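PDB 5B04: translation initiation factor eIF2B subunit epsilon from Schizosaccharomyces pombe, which acts as a component of the eIF2B complex, which catalyses exchange of GDP for GTP on the gamma subunit of initiation factor eIF2. Local coordinates for residues I[175-181]-I[211-216]; I[311-315]-I[327-333]; I[385-391]-I[402-408]. All coordinates share one frame; numbering follows the deposited sequence.

Interaction 1 of 3, residues I[175-181]-I[211-216]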
loop_
_atom_site.group_PDB
_atom_site.type_symbol
_atom_site.label_atom_id
_atom_site.label_comp_id
_atom_site.label_asym_id
_atom_site.label_seq_id
_atom_site.Cartn_x
_atom_site.Cartn_y
_atom_site.Cartn_z
ATOM N N SER I 175 -49.822 13.393 28.474
ATOM C CA SER I 175 -50.765 12.487 29.117
ATOM C C SER I 175 -50.051 11.281 29.716
ATOM O O SER I 175 -48.987 10.881 29.243
ATOM C CB SER I 175 -51.825 12.021 28.116
ATOM O OG SER I 175 -52.449 13.121 27.477
ATOM N N VAL I 176 -50.641 10.705 30.759
ATOM C CA VAL I 176 -50.092 9.501 31.372
ATOM C C VAL I 176 -50.791 8.255 30.843
ATOM O O VAL I 176 -52.009 8.116 30.962
ATOM C CB VAL I 176 -50.215 9.529 32.907
ATOM C CG1 VAL I 176 -49.758 8.204 33.498
ATOM C CG2 VAL I 176 -49.404 10.675 33.483
ATOM N N PHE I 177 -50.012 7.356 30.255
ATOM C CA PHE I 177 -50.533 6.085 29.772
ATOM C C PHE I 177 -50.059 4.941 30.659
ATOM O O PHE I 177 -48.909 4.922 31.098
ATOM C CB PHE I 177 -50.100 5.832 28.324
ATOM C CG PHE I 177 -50.794 6.705 27.315
ATOM C CD1 PHE I 177 -50.416 8.026 27.142
ATOM C CD2 PHE I 177 -51.811 6.196 26.526
ATOM C CE1 PHE I 177 -51.050 8.826 26.208
ATOM C CE2 PHE I 177 -52.448 6.990 25.591
ATOM C CZ PHE I 177 -52.066 8.307 25.432
ATOM N N VAL I 178 -50.949 3.993 30.929
ATOM C CA VAL I 178 -50.568 2.765 31.616
ATOM C C VAL I 178 -50.887 1.586 30.710
ATOM O O VAL I 178 -52.052 1.257 30.486
ATOM C CB VAL I 178 -51.288 2.605 32.964
ATOM C CG1 VAL I 178 -50.907 1.283 33.611
ATOM C CG2 VAL I 178 -50.954 3.770 33.883
ATOM N N ILE I 179 -49.843 0.957 30.183
ATOM C CA ILE I 179 -50.002 -0.022 29.118
ATOM C C ILE I 179 -49.501 -1.410 29.511
ATOM O O ILE I 179 -48.481 -1.544 30.186
ATOM C CB ILE I 179 -49.258 0.433 27.846
ATOM C CG1 ILE I 179 -49.299 1.958 27.718
ATOM C CG2 ILE I 179 -49.847 -0.227 26.617
ATOM C CD1 ILE I 179 -48.622 2.486 26.474
ATOM N N ASP I 180 -50.231 -2.439 29.088
ATOM C CA ASP I 180 -49.792 -3.818 29.263
ATOM C C ASP I 180 -48.578 -4.057 28.372
ATOM O O ASP I 180 -48.679 -3.990 27.149
ATOM C CB ASP I 180 -50.923 -4.793 28.928
ATOM C CG ASP I 180 -50.666 -6.199 29.444
ATOM O OD1 ASP I 180 -49.506 -6.661 29.399
ATOM O OD2 ASP I 180 -51.633 -6.847 29.897
ATOM N N LYS I 181 -47.434 -4.340 28.989
ATOM C CA LYS I 181 -46.155 -4.366 28.280
ATOM C C LYS I 181 -46.068 -5.377 27.135
ATOM O O LYS I 181 -45.184 -5.273 26.286
ATOM C CB LYS I 181 -45.019 -4.637 29.268
ATOM C CG LYS I 181 -44.630 -3.430 30.102
ATOM C CD LYS I 181 -43.310 -3.666 30.813
ATOM C CE LYS I 181 -42.198 -3.968 29.821
ATOM N NZ LYS I 181 -40.902 -4.234 30.503
ATOM N N GLU I 211 -48.137 -7.242 34.135
ATOM C CA GLU I 211 -46.923 -6.528 33.769
ATOM C C GLU I 211 -47.597 -5.230 33.384
ATOM O O GLU I 211 -48.680 -5.258 32.847
ATOM C CB GLU I 211 -45.906 -7.191 32.853
ATOM C CG GLU I 211 -44.464 -6.847 33.167
ATOM C CD GLU I 211 -43.487 -7.730 32.435
ATOM O OE1 GLU I 211 -42.783 -7.246 31.532
ATOM O OE2 GLU I 211 -43.424 -8.922 32.766
ATOM N N LEU I 212 -46.964 -4.096 33.627
ATOM C CA LEU I 212 -47.637 -2.830 33.402
ATOM C C LEU I 212 -46.635 -1.712 33.333
ATOM O O LEU I 212 -45.822 -1.566 34.222
ATOM C CB LEU I 212 -48.744 -2.414 34.344
ATOM C CG LEU I 212 -50.098 -3.060 34.136
ATOM C CD1 LEU I 212 -51.012 -2.709 35.285
ATOM C CD2 LEU I 212 -50.703 -2.577 32.843
ATOM N N GLU I 213 -46.725 -0.890 32.300
ATOM C CA GLU I 213 -45.834 0.241 32.169
ATOM C C GLU I 213 -46.568 1.556 32.258
ATOM O O GLU I 213 -47.415 1.843 31.455
ATOM C CB GLU I 213 -45.111 0.163 30.835
ATOM C CG GLU I 213 -43.868 1.020 30.739
ATOM C CD GLU I 213 -43.040 0.695 29.525
ATOM O OE1 GLU I 213 -41.867 1.083 29.469
ATOM O OE2 GLU I 213 -43.563 0.042 28.621
ATOM N N VAL I 214 -46.194 2.367 33.229
ATOM C CA VAL I 214 -46.707 3.721 33.393
ATOM C C VAL I 214 -45.799 4.692 32.652
ATOM O O VAL I 214 -44.632 4.856 33.008
ATOM C CB VAL I 214 -46.798 4.126 34.874
ATOM C CG1 VAL I 214 -47.343 5.539 35.003
ATOM C CG2 VAL I 214 -47.668 3.141 35.638
ATOM N N ARG I 215 -46.334 5.335 31.620
ATOM C CA ARG I 215 -45.505 6.129 30.723
ATOM C C ARG I 215 -45.921 7.597 30.647
ATOM O O ARG I 215 -47.005 7.925 30.164
ATOM C CB ARG I 215 -45.520 5.515 29.323
ATOM C CG ARG I 215 -45.134 4.046 29.300
ATOM C CD ARG I 215 -44.829 3.566 27.892
ATOM N NE ARG I 215 -43.632 4.199 27.351
ATOM C CZ ARG I 215 -43.029 3.821 26.229
ATOM N NH1 ARG I 215 -43.511 2.805 25.525
ATOM N NH2 ARG I 215 -41.942 4.456 25.811
ATOM N N ASN I 216 -45.044 8.471 31.129
ATOM C CA ASN I 216 -45.229 9.910 31.001
ATOM C C ASN I 216 -44.285 10.453 29.931
ATOM O O ASN I 216 -44.079 11.661 29.810
ATOM C CB ASN I 216 -44.990 10.603 32.345
ATOM C CG ASN I 216 -45.425 12.058 32.342
ATOM O OD1 ASN I 216 -46.204 12.483 31.488
ATOM N ND2 ASN I 216 -44.917 12.829 33.295
#
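Strands 175-179 and 212-215 run antiparallel, their short axes 4.6 Å apart at 170°, with Phe-177/Arg-215 and Ile-179/Glu-213 as hydrogen-bonded pairs and Val-178/Val-214 as the non-hydrogen-bonded pair between them. Each hydrogen-bonded pair closes two nearly straight bonds; the shortest joins Arg-215 N to Phe-177 O at 2.7 Å. On one face aliphatic side chains gather. Val-178 lies beside Val-214 with both side chains pointing the same way, CG2 of Val-178 being 3.8 Å from CG2 of Val-214. The other branch of Val-178, CG1, is anti to the backbone N (chi1 177°) and meets Leu-212 CD2, while Val-214 CG1 reaches in turn to CG1 of Val-176. The opposite face mixes Phe-177 and Ile-179 with the charged Glu-213 and Arg-215. Arg-215 bends at chi3, its CD passing 4.2 Å from Ile-179 CD1, and its guanidinium continues to salt bridges with Asp-217 and Glu-161; Glu-213 OE1 stands above its plane, offset toward the rim, but pairs with Arg-230 of the gamma subunit. At the end of the pair, where Lys-181 is exposed, its aliphatic part crosses Glu-213 at about a right angle, CG to CB 3.7 Å, before NZ makes a long salt bridge of 3.7 Å to Glu-211 OE1. The pair belongs to the mixed sheet of the nucleotidyl transferase-like domain. Strand 186-191 flanks 175-179, Phe-177 meeting Tyr-189 edge-to-face, whereas residues 212-215 pair antiparallel with a strand of the gamma subunit, carrying the sheet across the interface.

Interaction 2 of 3, residues I[311-315]-I[327-333]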
loop_
_atom_site.group_PDB
_atom_site.type_symbol
_atom_site.label_atom_id
_atom_site.label_comp_id
_atom_site.label_asym_id
_atom_site.label_seq_id
_atom_site.Cartn_x
_atom_site.Cartn_y
_atom_site.Cartn_z
ATOM N N HIS I 311 -26.709 24.301 7.251
ATOM C CA HIS I 311 -27.359 24.975 8.373
ATOM C C HIS I 311 -28.850 25.175 8.106
ATOM O O HIS I 311 -29.449 26.150 8.561
ATOM C CB HIS I 311 -26.678 26.310 8.673
ATOM C CG HIS I 311 -25.187 26.217 8.740
ATOM N ND1 HIS I 311 -24.371 26.577 7.690
ATOM C CD2 HIS I 311 -24.364 25.786 9.726
ATOM C CE1 HIS I 311 -23.109 26.382 8.029
ATOM N NE2 HIS I 311 -23.078 25.901 9.258
ATOM N N GLN I 312 -29.430 24.232 7.366
ATOM C CA GLN I 312 -30.868 24.182 7.112
ATOM C C GLN I 312 -31.417 25.463 6.488
ATOM O O GLN I 312 -32.372 26.050 6.994
ATOM C CB GLN I 312 -31.617 23.873 8.411
ATOM C CG GLN I 312 -31.263 22.524 9.017
ATOM C CD GLN I 312 -30.736 22.641 10.432
ATOM O OE1 GLN I 312 -30.119 23.643 10.794
ATOM N NE2 GLN I 312 -30.975 21.615 11.241
ATOM N N ILE I 313 -30.811 25.889 5.385
ATOM C CA ILE I 313 -31.300 27.047 4.647
ATOM C C ILE I 313 -31.954 26.605 3.342
ATOM O O ILE I 313 -31.308 26.003 2.485
ATOM C CB ILE I 313 -30.173 28.050 4.349
ATOM C CG1 ILE I 313 -29.689 28.699 5.647
ATOM C CG2 ILE I 313 -30.649 29.113 3.372
ATOM C CD1 ILE I 313 -28.566 29.692 5.455
ATOM N N TYR I 314 -33.241 26.906 3.201
ATOM C CA TYR I 314 -34.011 26.463 2.046
ATOM C C TYR I 314 -34.362 27.628 1.126
ATOM O O TYR I 314 -35.096 28.536 1.513
ATOM C CB TYR I 314 -35.288 25.750 2.498
ATOM C CG TYR I 314 -35.045 24.521 3.347
ATOM C CD1 TYR I 314 -34.794 24.631 4.709
ATOM C CD2 TYR I 314 -35.074 23.251 2.788
ATOM C CE1 TYR I 314 -34.574 23.510 5.489
ATOM C CE2 TYR I 314 -34.857 22.124 3.560
ATOM C CZ TYR I 314 -34.608 22.261 4.909
ATOM O OH TYR I 314 -34.390 21.142 5.680
ATOM N N LYS I 315 -33.833 27.593 -0.092
ATOM C CA LYS I 315 -34.086 28.646 -1.069
ATOM C C LYS I 315 -34.699 28.097 -2.350
ATOM O O LYS I 315 -34.253 27.077 -2.876
ATOM C CB LYS I 315 -32.792 29.392 -1.405
ATOM C CG LYS I 315 -32.295 30.331 -0.319
ATOM C CD LYS I 315 -30.927 30.894 -0.676
ATOM C CE LYS I 315 -30.933 31.529 -2.060
ATOM N NZ LYS I 315 -29.584 32.024 -2.454
ATOM N N ILE I 327 -28.112 35.822 5.538
ATOM C CA ILE I 327 -29.218 35.015 6.031
ATOM C C ILE I 327 -28.680 33.830 6.834
ATOM O O ILE I 327 -27.957 32.979 6.315
ATOM C CB ILE I 327 -30.131 34.527 4.880
ATOM C CG1 ILE I 327 -29.321 33.845 3.778
ATOM C CG2 ILE I 327 -30.900 35.698 4.290
ATOM C CD1 ILE I 327 -30.174 33.109 2.769
ATOM N N LYS I 328 -29.027 33.795 8.114
ATOM C CA LYS I 328 -28.460 32.807 9.023
ATOM C C LYS I 328 -29.215 31.480 8.972
ATOM O O LYS I 328 -29.988 31.231 8.047
ATOM C CB LYS I 328 -28.433 33.362 10.448
ATOM C CG LYS I 328 -27.665 34.674 10.561
ATOM C CD LYS I 328 -27.382 35.059 12.003
ATOM C CE LYS I 328 -26.519 36.311 12.071
ATOM N NZ LYS I 328 -26.098 36.636 13.462
ATOM N N ALA I 329 -28.983 30.636 9.971
ATOM C CA ALA I 329 -29.457 29.255 9.945
ATOM C C ALA I 329 -30.972 29.126 10.088
ATOM O O ALA I 329 -31.640 30.028 10.597
ATOM C CB ALA I 329 -28.763 28.452 11.035
ATOM N N ARG I 330 -31.490 27.988 9.631
ATOM C CA ARG I 330 -32.909 27.647 9.728
ATOM C C ARG I 330 -33.805 28.700 9.080
ATOM O O ARG I 330 -34.828 29.091 9.641
ATOM C CB ARG I 330 -33.304 27.437 11.194
ATOM C CG ARG I 330 -32.518 26.327 11.880
ATOM C CD ARG I 330 -33.428 25.251 12.452
ATOM N NE ARG I 330 -33.769 25.501 13.850
ATOM C CZ ARG I 330 -34.361 24.615 14.645
ATOM N NH1 ARG I 330 -34.681 23.414 14.181
ATOM N NH2 ARG I 330 -34.632 24.928 15.904
ATOM N N THR I 331 -33.419 29.142 7.888
ATOM C CA THR I 331 -34.174 30.154 7.157
ATOM C C THR I 331 -34.702 29.611 5.831
ATOM O O THR I 331 -33.958 29.019 5.050
ATOM C CB THR I 331 -33.313 31.408 6.890
ATOM O OG1 THR I 331 -33.127 32.129 8.115
ATOM C CG2 THR I 331 -33.985 32.320 5.875
ATOM N N LEU I 332 -35.993 29.814 5.590
ATOM C CA LEU I 332 -36.624 29.387 4.347
ATOM C C LEU I 332 -37.097 30.598 3.549
ATOM O O LEU I 332 -37.762 31.482 4.086
ATOM C CB LEU I 332 -37.793 28.442 4.643
ATOM C CG LEU I 332 -38.529 27.777 3.477
ATOM C CD1 LEU I 332 -39.024 26.409 3.900
ATOM C CD2 LEU I 332 -39.697 28.626 3.006
ATOM N N ILE I 333 -36.752 30.636 2.265
ATOM C CA ILE I 333 -37.130 31.752 1.405
ATOM C C ILE I 333 -37.843 31.282 0.139
ATOM O O ILE I 333 -37.293 30.510 -0.646
ATOM C CB ILE I 333 -35.904 32.592 0.996
ATOM C CG1 ILE I 333 -35.130 33.052 2.233
ATOM C CG2 ILE I 333 -36.333 33.785 0.157
ATOM C CD1 ILE I 333 -33.881 33.842 1.911
#
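Ile-313 leans over the corner after strand 326-327, where two successive coils of a left-handed beta-helix, the fold of hexapeptide-repeat proteins, lie one upon the other. The tight part is the parallel pairing of Tyr-314 with Leu-332 and Lys-315 with Ile-333. Tyr-314 uses both its backbone groups: N donates to Thr-331 O at 2.9 Å, and O accepts from Ile-333 N at 2.8 Å. Farther back, Arg-330 N reaches His-311 O, also at 2.9 Å, so the backbones stay in step through the corner. On the buried face Tyr-314 CB rests 3.9 Å from Leu-332 CG. With CG anti to the carbonyl carbon (chi1 -60°), the phenol ring leads away from the neighbouring coil; its edge lies near Thr-331 O, and OH hydrogen-bonds to Leu-288 O at the C-terminal end of helix 277-288. Tyr-308 meets the same ring edge-to-face, so the ring is held at the junction of coil and helix. The loose, solvent side is at Lys-328, which is exposed and points away from segment 311-315. The corner at His-311 and Gln-312 is instead covered by the beta subunit, both residues packing on its Glu-355. His-311 touches Ala-329 through its CB, while its ring leads away from segment 327-333; the residue also packs on Arg-295 of the delta subunit. Gln-312 runs side by side with Arg-330, whose NH1 makes a weak hydrogen bond to Ser-289. Between the two regimes sits Ile-313, whose two branches divide the work: CG2 meets Ile-327 CD1 at 4.1 Å, and CD1 lies over the corner, 3.3 Å from Lys-328 O.

Interaction 3 of 3, residues I[385-391]-I[402-408]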
loop_
_atom_site.group_PDB
_atom_site.type_symbol
_atom_site.label_atom_id
_atom_site.label_comp_id
_atom_site.label_asym_id
_atom_site.label_seq_id
_atom_site.Cartn_x
_atom_site.Cartn_y
_atom_site.Cartn_z
ATOM N N ALA I 385 -49.331 37.554 7.566
ATOM C CA ALA I 385 -50.085 36.870 6.519
ATOM C C ALA I 385 -49.917 37.542 5.158
ATOM O O ALA I 385 -49.146 38.490 5.015
ATOM C CB ALA I 385 -51.553 36.793 6.894
ATOM N N ASN I 386 -50.645 37.047 4.163
ATOM C CA ASN I 386 -50.466 37.488 2.782
ATOM C C ASN I 386 -50.687 38.983 2.564
ATOM O O ASN I 386 -51.565 39.591 3.177
ATOM C CB ASN I 386 -51.393 36.702 1.852
ATOM C CG ASN I 386 -51.223 35.204 1.986
ATOM O OD1 ASN I 386 -50.282 34.729 2.619
ATOM N ND2 ASN I 386 -52.130 34.448 1.379
ATOM N N SER I 387 -49.869 39.556 1.684
ATOM C CA SER I 387 -49.986 40.952 1.262
ATOM C C SER I 387 -49.988 41.944 2.421
ATOM O O SER I 387 -50.617 42.999 2.345
ATOM C CB SER I 387 -51.248 41.141 0.418
ATOM O OG SER I 387 -51.101 40.528 -0.852
ATOM N N VAL I 388 -49.283 41.601 3.494
ATOM C CA VAL I 388 -49.084 42.529 4.598
ATOM C C VAL I 388 -47.934 43.472 4.271
ATOM O O VAL I 388 -46.852 43.030 3.885
ATOM C CB VAL I 388 -48.791 41.795 5.920
ATOM C CG1 VAL I 388 -48.186 42.745 6.939
ATOM C CG2 VAL I 388 -50.056 41.163 6.464
ATOM N N LYS I 389 -48.174 44.770 4.411
ATOM C CA LYS I 389 -47.135 45.757 4.153
ATOM C C LYS I 389 -46.659 46.378 5.460
ATOM O O LYS I 389 -47.465 46.825 6.276
ATOM C CB LYS I 389 -47.640 46.845 3.204
ATOM C CG LYS I 389 -48.580 46.346 2.116
ATOM C CD LYS I 389 -47.916 45.326 1.204
ATOM C CE LYS I 389 -48.895 44.819 0.156
ATOM N NZ LYS I 389 -48.302 43.762 -0.709
ATOM N N ILE I 390 -45.346 46.393 5.660
ATOM C CA ILE I 390 -44.763 47.035 6.829
ATOM C C ILE I 390 -43.945 48.244 6.394
ATOM O O ILE I 390 -43.080 48.139 5.525
ATOM C CB ILE I 390 -43.872 46.069 7.629
ATOM C CG1 ILE I 390 -44.601 44.747 7.872
ATOM C CG2 ILE I 390 -43.462 46.696 8.948
ATOM C CD1 ILE I 390 -45.851 44.890 8.704
ATOM N N GLY I 391 -44.228 49.394 6.997
ATOM C CA GLY I 391 -43.559 50.628 6.632
ATOM C C GLY I 391 -42.123 50.692 7.113
ATOM O O GLY I 391 -41.629 49.759 7.746
ATOM N N VAL I 402 -50.135 39.534 12.516
ATOM C CA VAL I 402 -50.624 40.520 11.564
ATOM C C VAL I 402 -51.389 39.836 10.435
ATOM O O VAL I 402 -50.788 39.306 9.500
ATOM C CB VAL I 402 -49.467 41.350 10.980
ATOM C CG1 VAL I 402 -50.001 42.435 10.070
ATOM C CG2 VAL I 402 -48.635 41.954 12.102
ATOM N N ALA I 403 -52.716 39.851 10.532
ATOM C CA ALA I 403 -53.573 39.183 9.556
ATOM C C ALA I 403 -53.392 39.759 8.154
ATOM O O ALA I 403 -52.788 40.816 7.982
ATOM C CB ALA I 403 -55.030 39.280 9.978
ATOM N N ALA I 404 -53.929 39.057 7.163
ATOM C CA ALA I 404 -53.734 39.415 5.760
ATOM C C ALA I 404 -54.263 40.805 5.432
ATOM O O ALA I 404 -55.278 41.239 5.974
ATOM C CB ALA I 404 -54.393 38.380 4.862
ATOM N N GLY I 405 -53.558 41.501 4.546
ATOM C CA GLY I 405 -53.999 42.794 4.057
ATOM C C GLY I 405 -53.576 43.977 4.906
ATOM O O GLY I 405 -53.496 45.100 4.409
ATOM N N VAL I 406 -53.309 43.728 6.185
ATOM C CA VAL I 406 -52.963 44.791 7.126
ATOM C C VAL I 406 -51.728 45.572 6.687
ATOM O O VAL I 406 -50.701 44.990 6.339
ATOM C CB VAL I 406 -52.720 44.228 8.542
ATOM C CG1 VAL I 406 -52.218 45.319 9.477
ATOM C CG2 VAL I 406 -53.987 43.598 9.087
ATOM N N VAL I 407 -51.841 46.897 6.696
ATOM C CA VAL I 407 -50.724 47.767 6.347
ATOM C C VAL I 407 -50.255 48.571 7.554
ATOM O O VAL I 407 -51.011 49.353 8.124
ATOM C CB VAL I 407 -51.097 48.734 5.209
ATOM C CG1 VAL I 407 -50.003 49.773 5.016
ATOM C CG2 VAL I 407 -51.346 47.966 3.921
ATOM N N ILE I 408 -49.000 48.370 7.941
ATOM C CA ILE I 408 -48.413 49.104 9.056
ATOM C C ILE I 408 -47.654 50.325 8.547
ATOM O O ILE I 408 -46.810 50.215 7.659
ATOM C CB ILE I 408 -47.460 48.218 9.879
ATOM C CG1 ILE I 408 -48.206 47.000 10.433
ATOM C CG2 ILE I 408 -46.831 49.018 11.010
ATOM C CD1 ILE I 408 -49.284 47.340 11.432
#
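Val-388 fills the inside of the corner with both methyl branches: CG1 lies 3.6 Å from Val-402 CG1, and CG2 faces the carbonyl oxygens of Ala-403 and Val-402. With CG1 anti to the backbone N (chi1 163°), the two branches straddle the approach to turn 403-406. Farther along, Ile-390 and Ile-408 lie side by side pointing the same way, CD1 of Ile-390 being 3.6 Å from CG1 of Ile-408. On the other face the side chains of Lys-389 and Val-407 cross at an oblique angle, CG of Lys-389 lying 3.7 Å from CG2 of Val-407, and the lysine then leads away to the preceding coil, where NZ hydrogen-bonds to Asp-370 O. Backbone bonds set this stacking: Ala-385 N donates to Val-402 O, Gly-405 N to Asn-386 O, and Ile-408 N to Lys-389 O at 2.7 Å. Two type II turns, 385-388 and 403-406, superpose their corners, and Gly-405 takes the third position of its turn, with a positive phi of 87°. Asn-386 OD1, through a weak bond to Glu-369 N, ties the 385-388 turn to the coil before it. Equivalent residues stacked on successive coils, with short parallel strands between turns, are typical of the left-handed beta-helix of hexapeptide-repeat domains.

Along the chain the three contacts follow in series, each closing before the next opens. Interaction 1 belongs to the mixed sheet of the nucleotidyl transferase-like domain; interactions 2 and 3 both lie in the left-handed beta-helix, near its beginning and toward its end, with centres about 23 Å apart. Interaction 1 is farther off, its centre about 40 Å from that of interaction 2 and about 48 Å from that of interaction 3, which lies across the chain's centre from it. None touches another. The subunit thus combines two ways of extending beta structure: one sheet continues into the gamma subunit, while the other domain grows by stacking coils within a single chain.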